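Local coordinates for protein 2,3-dihydroxybenzoate-AMP ligase (Mycobacterium smegmatis, PDB 5KEI) that belongs to the ANL superfamily of AMP-binding enzymes, with a large AMP-binding region followed by a smaller C-terminal domain, at residues R97-L102 / V121-L126; D247-A252 / A298-P303. All coordinates share one frame; numbering follows the deposited sequence.

Overall arrangement
Both contacts lie in the large AMP-binding region; each pairs two parallel strands of one sheet, and the two sheets are different. Coming from the N terminus, contact 1 closes first: strand 97-101 leads through helix 107-117 into strand 121-124, its immediate neighbour in a mixed sheet that also takes in strands 145-149 and 207-212. Contact 2 closes a longer loop, in which strand 248-251 is followed by two helices, strand 275-278 and helix 284-294 before 298-301 returns beside it in the second sheet. The loops neither nest nor cross, since contact 1 is complete before contact 2 begins. Their centres are about 22 Å apart and their nearest atoms about 9 Å.

Contact 1: R97-L102 / V121-L126; sequences RVLVQL and VPVMCL
Gln101 and Leu126 are tied by a side chain reaching for a main-chain oxygen next to the last main-chain bond between the segments. The setting is a right-handed beta-alpha-beta crossover: strand 97-101, helix 107-117 and strand 121-124, with the two strands parallel and adjacent in a buried sheet. Main-chain bonds alternate between them, from Val98 N to Val121 O, Val123 N to Val98 O (2.8 Å), Val100 N to Val123 O and Cys125 N to Val100 O. Around Met124 the second strand bends in an inverse gamma turn, yet Cys125 N still bonds Val100 O, at 2.9 Å.

On the face carrying Arg97, Leu99, Val121 and Val123, Leu99 lies alongside Val123 and puts its CD2 methyl 3.6 Å from Val123 CB. Leu210 of strand 207-212 touches Val121 and Val123 on this face. The Arg97 chain lays its CG against Val121 CB (3.9 Å), then bends at chi3 (-86°) and carries its guanidinium away, where NH1 bonds Ser20 OG. On the other face Val100 CG2 rests 4.0 Å from Pro122 CB, and Leu115 of the connecting helix touches both Val98 and Val100. Past Cys125 N, a water accepts from Leu102 N and donates to Cys125 O. Gln101 CG is anti to the backbone N (chi1 -178°), and the extended chain delivers NE2 to Leu126 O at 2.8 Å. NE2 also donates to the carbonyl oxygen of His129. Leu126 O lies in the Gln101 amide plane, while NE2 stands above the carbonyl plane of Leu126.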
loop_
_atom_site.group_PDB
_atom_site.type_symbol
_atom_site.label_atom_id
_atom_site.label_comp_id
_atom_site.label_asym_id
_atom_site.label_seq_id
_atom_site.Cartn_x
_atom_site.Cartn_y
_atom_site.Cartn_z
ATOM N N ARG A 97 -3.839 -7.755 -15.652
ATOM C CA ARG A 97 -4.119 -7.242 -14.324
ATOM C C ARG A 97 -5.609 -7.322 -14.061
ATOM O O ARG A 97 -6.435 -7.151 -14.961
ATOM C CB ARG A 97 -3.516 -5.848 -14.208
ATOM C CG ARG A 97 -2.049 -5.998 -14.637
ATOM C CD ARG A 97 -1.252 -4.773 -14.753
ATOM N NE ARG A 97 -1.352 -4.092 -16.039
ATOM C CZ ARG A 97 -0.948 -4.572 -17.212
ATOM N NH1 ARG A 97 -1.066 -3.809 -18.287
ATOM N NH2 ARG A 97 -0.463 -5.798 -17.329
ATOM N N VAL A 98 -5.935 -7.684 -12.831
ATOM C CA VAL A 98 -7.300 -7.952 -12.427
ATOM C C VAL A 98 -7.598 -7.161 -11.160
ATOM O O VAL A 98 -6.909 -7.306 -10.155
ATOM C CB VAL A 98 -7.526 -9.478 -12.192
ATOM C CG1 VAL A 98 -8.929 -9.756 -11.631
ATOM C CG2 VAL A 98 -7.278 -10.264 -13.503
ATOM N N LEU A 99 -8.621 -6.319 -11.207
ATOM C CA LEU A 99 -9.001 -5.542 -10.032
ATOM C C LEU A 99 -9.676 -6.457 -9.030
ATOM O O LEU A 99 -10.586 -7.196 -9.376
ATOM C CB LEU A 99 -9.933 -4.389 -10.407
ATOM C CG LEU A 99 -9.391 -3.310 -11.338
ATOM C CD1 LEU A 99 -10.433 -2.215 -11.550
ATOM C CD2 LEU A 99 -8.121 -2.718 -10.794
ATOM N N VAL A 100 -9.231 -6.405 -7.782
ATOM C CA VAL A 100 -9.815 -7.235 -6.730
ATOM C C VAL A 100 -10.330 -6.405 -5.539
ATOM O O VAL A 100 -9.605 -5.570 -4.987
ATOM C CB VAL A 100 -8.793 -8.266 -6.221
ATOM C CG1 VAL A 100 -9.417 -9.166 -5.168
ATOM C CG2 VAL A 100 -8.252 -9.069 -7.379
ATOM N N GLN A 101 -11.582 -6.645 -5.156
ATOM C CA GLN A 101 -12.199 -5.970 -4.017
ATOM C C GLN A 101 -13.093 -6.943 -3.254
ATOM O O GLN A 101 -14.275 -7.080 -3.553
ATOM C CB GLN A 101 -13.005 -4.747 -4.473
ATOM C CG GLN A 101 -13.632 -3.959 -3.317
ATOM C CD GLN A 101 -14.286 -2.648 -3.746
ATOM O OE1 GLN A 101 -15.208 -2.621 -4.574
ATOM N NE2 GLN A 101 -13.801 -1.548 -3.180
ATOM N N LEU A 102 -12.518 -7.621 -2.268
ATOM C CA LEU A 102 -13.226 -8.646 -1.519
ATOM C C LEU A 102 -13.215 -8.390 -0.004
ATOM O O LEU A 102 -12.225 -7.901 0.546
ATOM C CB LEU A 102 -12.617 -10.018 -1.805
ATOM C CG LEU A 102 -12.757 -10.587 -3.218
ATOM C CD1 LEU A 102 -12.031 -11.912 -3.290
ATOM C CD2 LEU A 102 -14.224 -10.779 -3.538
ATOM N N VAL A 121 -2.069 -10.528 -12.439
ATOM C CA VAL A 121 -1.457 -9.602 -11.510
ATOM C C VAL A 121 -2.582 -8.850 -10.838
ATOM O O VAL A 121 -3.117 -7.911 -11.414
ATOM C CB VAL A 121 -0.486 -8.642 -12.219
ATOM C CG1 VAL A 121 0.065 -7.603 -11.234
ATOM C CG2 VAL A 121 0.650 -9.443 -12.886
ATOM N N PRO A 122 -2.979 -9.297 -9.629
ATOM C CA PRO A 122 -4.103 -8.670 -8.928
ATOM C C PRO A 122 -3.780 -7.253 -8.445
ATOM O O PRO A 122 -2.631 -6.934 -8.121
ATOM C CB PRO A 122 -4.356 -9.621 -7.754
ATOM C CG PRO A 122 -3.045 -10.291 -7.530
ATOM C CD PRO A 122 -2.456 -10.460 -8.888
ATOM N N VAL A 123 -4.798 -6.405 -8.483
ATOM C CA VAL A 123 -4.763 -5.058 -7.946
ATOM C C VAL A 123 -5.557 -5.069 -6.641
ATOM O O VAL A 123 -6.766 -5.316 -6.628
ATOM C CB VAL A 123 -5.361 -4.045 -8.933
ATOM C CG1 VAL A 123 -5.415 -2.664 -8.322
ATOM C CG2 VAL A 123 -4.543 -4.033 -10.225
ATOM N N MET A 124 -4.871 -4.842 -5.531
ATOM C CA MET A 124 -5.504 -5.017 -4.231
ATOM C C MET A 124 -6.272 -3.770 -3.786
ATOM O O MET A 124 -5.740 -2.912 -3.068
ATOM C CB MET A 124 -4.450 -5.401 -3.200
ATOM C CG MET A 124 -3.532 -6.508 -3.685
ATOM S SD MET A 124 -4.444 -7.988 -4.173
ATOM C CE MET A 124 -4.935 -8.643 -2.579
ATOM N N CYS A 125 -7.528 -3.687 -4.209
ATOM C CA CYS A 125 -8.398 -2.571 -3.827
ATOM C C CYS A 125 -8.937 -2.742 -2.412
ATOM O O CYS A 125 -9.164 -3.864 -1.953
ATOM C CB CYS A 125 -9.560 -2.435 -4.806
ATOM S SG CYS A 125 -9.034 -2.439 -6.533
ATOM N N LEU A 126 -9.104 -1.612 -1.728
ATOM C CA LEU A 126 -9.659 -1.548 -0.382
ATOM C C LEU A 126 -11.174 -1.330 -0.434
ATOM O O LEU A 126 -11.691 -0.808 -1.422
ATOM C CB LEU A 126 -8.979 -0.428 0.399
ATOM C CG LEU A 126 -7.472 -0.616 0.321
ATOM C CD1 LEU A 126 -6.743 0.536 0.976
ATOM C CD2 LEU A 126 -7.076 -1.972 0.932
HETATM O O HOH W 1 -9.413 -6.792 -1.983
#

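Contact 2: D247-A252 / A298-P303; sequences DVYLVA and ATALVP
Tyr249 stretches its ring along the backbone of 298-300, in a parallel pairing of strands 248-251 and 298-301 inside one of the two mixed beta sheets of the AMP-binding region. With CG anti to the backbone N (chi1 175°), the ring runs past the neighbouring strand one residue at a time. CD1 meets the methyl of Ala298, CE1 is 3.8 Å from Thr299 CA, and OH reaches the methyl of Ala300. Pro260 and Phe259 of helix 258-262 touch Tyr249 and Ala300, respectively.

On the side of the sheet opposite Tyr249 and Ala298, the Leu250 and Thr299 side chains run alongside each other. Thr299 OG1, anti to its own backbone N (chi1 -172°), leans forward along its strand and across to Leu250 O, to which it donates at 2.8 Å. Ahead of this bond, Val248 O receives Ala298 N, and Leu250 N donates to Ala298 O (2.8 Å).

Farther along, the strands draw apart. A water bridges them there, accepting from Ala252 N and donating to Ala300 O. Leu301 comes in from the other strand, its CD2 methyl packing 3.8 Å from Ala252 CB.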
loop_
_atom_site.group_PDB
_atom_site.type_symbol
_atom_site.label_atom_id
_atom_site.label_comp_id
_atom_site.label_asym_id
_atom_site.label_seq_id
_atom_site.Cartn_x
_atom_site.Cartn_y
_atom_site.Cartn_z
ATOM N N ASP A 247 1.120 -20.069 15.891
ATOM C CA ASP A 247 0.438 -18.778 15.982
ATOM C C ASP A 247 -0.881 -18.802 15.209
ATOM O O ASP A 247 -1.033 -19.529 14.228
ATOM C CB ASP A 247 1.320 -17.637 15.470
ATOM C CG ASP A 247 2.404 -17.252 16.445
ATOM O OD1 ASP A 247 2.064 -16.734 17.532
ATOM O OD2 ASP A 247 3.599 -17.456 16.121
ATOM N N VAL A 248 -1.829 -18.004 15.681
ATOM C CA VAL A 248 -3.119 -17.816 15.024
ATOM C C VAL A 248 -3.325 -16.318 14.813
ATOM O O VAL A 248 -3.589 -15.587 15.767
ATOM C CB VAL A 248 -4.272 -18.418 15.865
ATOM C CG1 VAL A 248 -5.588 -18.298 15.136
ATOM C CG2 VAL A 248 -3.965 -19.893 16.204
ATOM N N TYR A 249 -3.161 -15.860 13.574
ATOM C CA TYR A 249 -3.218 -14.422 13.267
ATOM C C TYR A 249 -4.625 -13.987 12.850
ATOM O O TYR A 249 -5.259 -14.611 12.006
ATOM C CB TYR A 249 -2.198 -14.080 12.178
ATOM C CG TYR A 249 -2.241 -12.655 11.680
ATOM C CD1 TYR A 249 -1.635 -11.628 12.392
ATOM C CD2 TYR A 249 -2.876 -12.338 10.475
ATOM C CE1 TYR A 249 -1.676 -10.304 11.925
ATOM C CE2 TYR A 249 -2.930 -11.022 10.003
ATOM C CZ TYR A 249 -2.329 -10.015 10.731
ATOM O OH TYR A 249 -2.367 -8.726 10.267
ATOM N N LEU A 250 -5.117 -12.918 13.459
ATOM C CA LEU A 250 -6.463 -12.439 13.164
ATOM C C LEU A 250 -6.393 -11.243 12.233
ATOM O O LEU A 250 -5.789 -10.222 12.566
ATOM C CB LEU A 250 -7.198 -12.070 14.446
ATOM C CG LEU A 250 -8.550 -11.367 14.315
ATOM C CD1 LEU A 250 -9.656 -12.368 13.969
ATOM C CD2 LEU A 250 -8.878 -10.611 15.587
ATOM N N VAL A 251 -6.982 -11.392 11.053
ATOM C CA VAL A 251 -7.044 -10.326 10.062
ATOM C C VAL A 251 -8.213 -9.426 10.395
ATOM O O VAL A 251 -9.359 -9.734 10.079
ATOM C CB VAL A 251 -7.189 -10.893 8.638
ATOM C CG1 VAL A 251 -7.321 -9.764 7.607
ATOM C CG2 VAL A 251 -5.992 -11.798 8.318
ATOM N N ALA A 252 -7.920 -8.314 11.051
ATOM C CA ALA A 252 -8.965 -7.405 11.505
ATOM C C ALA A 252 -9.088 -6.189 10.577
ATOM O O ALA A 252 -10.170 -5.619 10.416
ATOM C CB ALA A 252 -8.689 -6.964 12.939
ATOM N N ALA A 298 -2.120 -13.372 17.634
ATOM C CA ALA A 298 -1.565 -12.195 16.971
ATOM C C ALA A 298 -2.610 -11.462 16.151
ATOM O O ALA A 298 -3.486 -12.080 15.546
ATOM C CB ALA A 298 -0.372 -12.609 16.065
ATOM N N THR A 299 -2.521 -10.140 16.122
ATOM C CA THR A 299 -3.366 -9.364 15.233
ATOM C C THR A 299 -2.754 -8.000 14.964
ATOM O O THR A 299 -1.791 -7.602 15.600
ATOM C CB THR A 299 -4.791 -9.191 15.792
ATOM O OG1 THR A 299 -5.623 -8.590 14.794
ATOM C CG2 THR A 299 -4.797 -8.327 17.051
ATOM N N ALA A 300 -3.307 -7.289 13.992
ATOM C CA ALA A 300 -2.832 -5.958 13.678
ATOM C C ALA A 300 -4.012 -5.010 13.683
ATOM O O ALA A 300 -5.082 -5.340 13.161
ATOM C CB ALA A 300 -2.120 -5.938 12.328
ATOM N N LEU A 301 -3.812 -3.842 14.289
ATOM C CA LEU A 301 -4.854 -2.821 14.395
ATOM C C LEU A 301 -4.279 -1.440 14.110
ATOM O O LEU A 301 -3.078 -1.265 13.947
ATOM C CB LEU A 301 -5.495 -2.819 15.795
ATOM C CG LEU A 301 -6.078 -4.110 16.367
ATOM C CD1 LEU A 301 -6.492 -3.916 17.801
ATOM C CD2 LEU A 301 -7.255 -4.568 15.523
ATOM N N VAL A 302 -5.163 -0.455 14.092
ATOM C CA VAL A 302 -4.782 0.928 13.908
ATOM C C VAL A 302 -4.956 1.544 15.308
ATOM O O VAL A 302 -5.640 0.948 16.138
ATOM C CB VAL A 302 -5.659 1.584 12.797
ATOM C CG1 VAL A 302 -6.979 2.149 13.345
ATOM C CG2 VAL A 302 -4.892 2.616 12.008
ATOM N N PRO A 303 -4.296 2.683 15.606
ATOM C CA PRO A 303 -4.376 3.214 16.975
ATOM C C PRO A 303 -5.793 3.505 17.501
ATOM O O PRO A 303 -6.066 3.200 18.665
ATOM C CB PRO A 303 -3.581 4.514 16.883
ATOM C CG PRO A 303 -2.555 4.229 15.836
ATOM C CD PRO A 303 -3.263 3.384 14.814
HETATM O O HOH W 2 -5.448 -7.195 11.073
#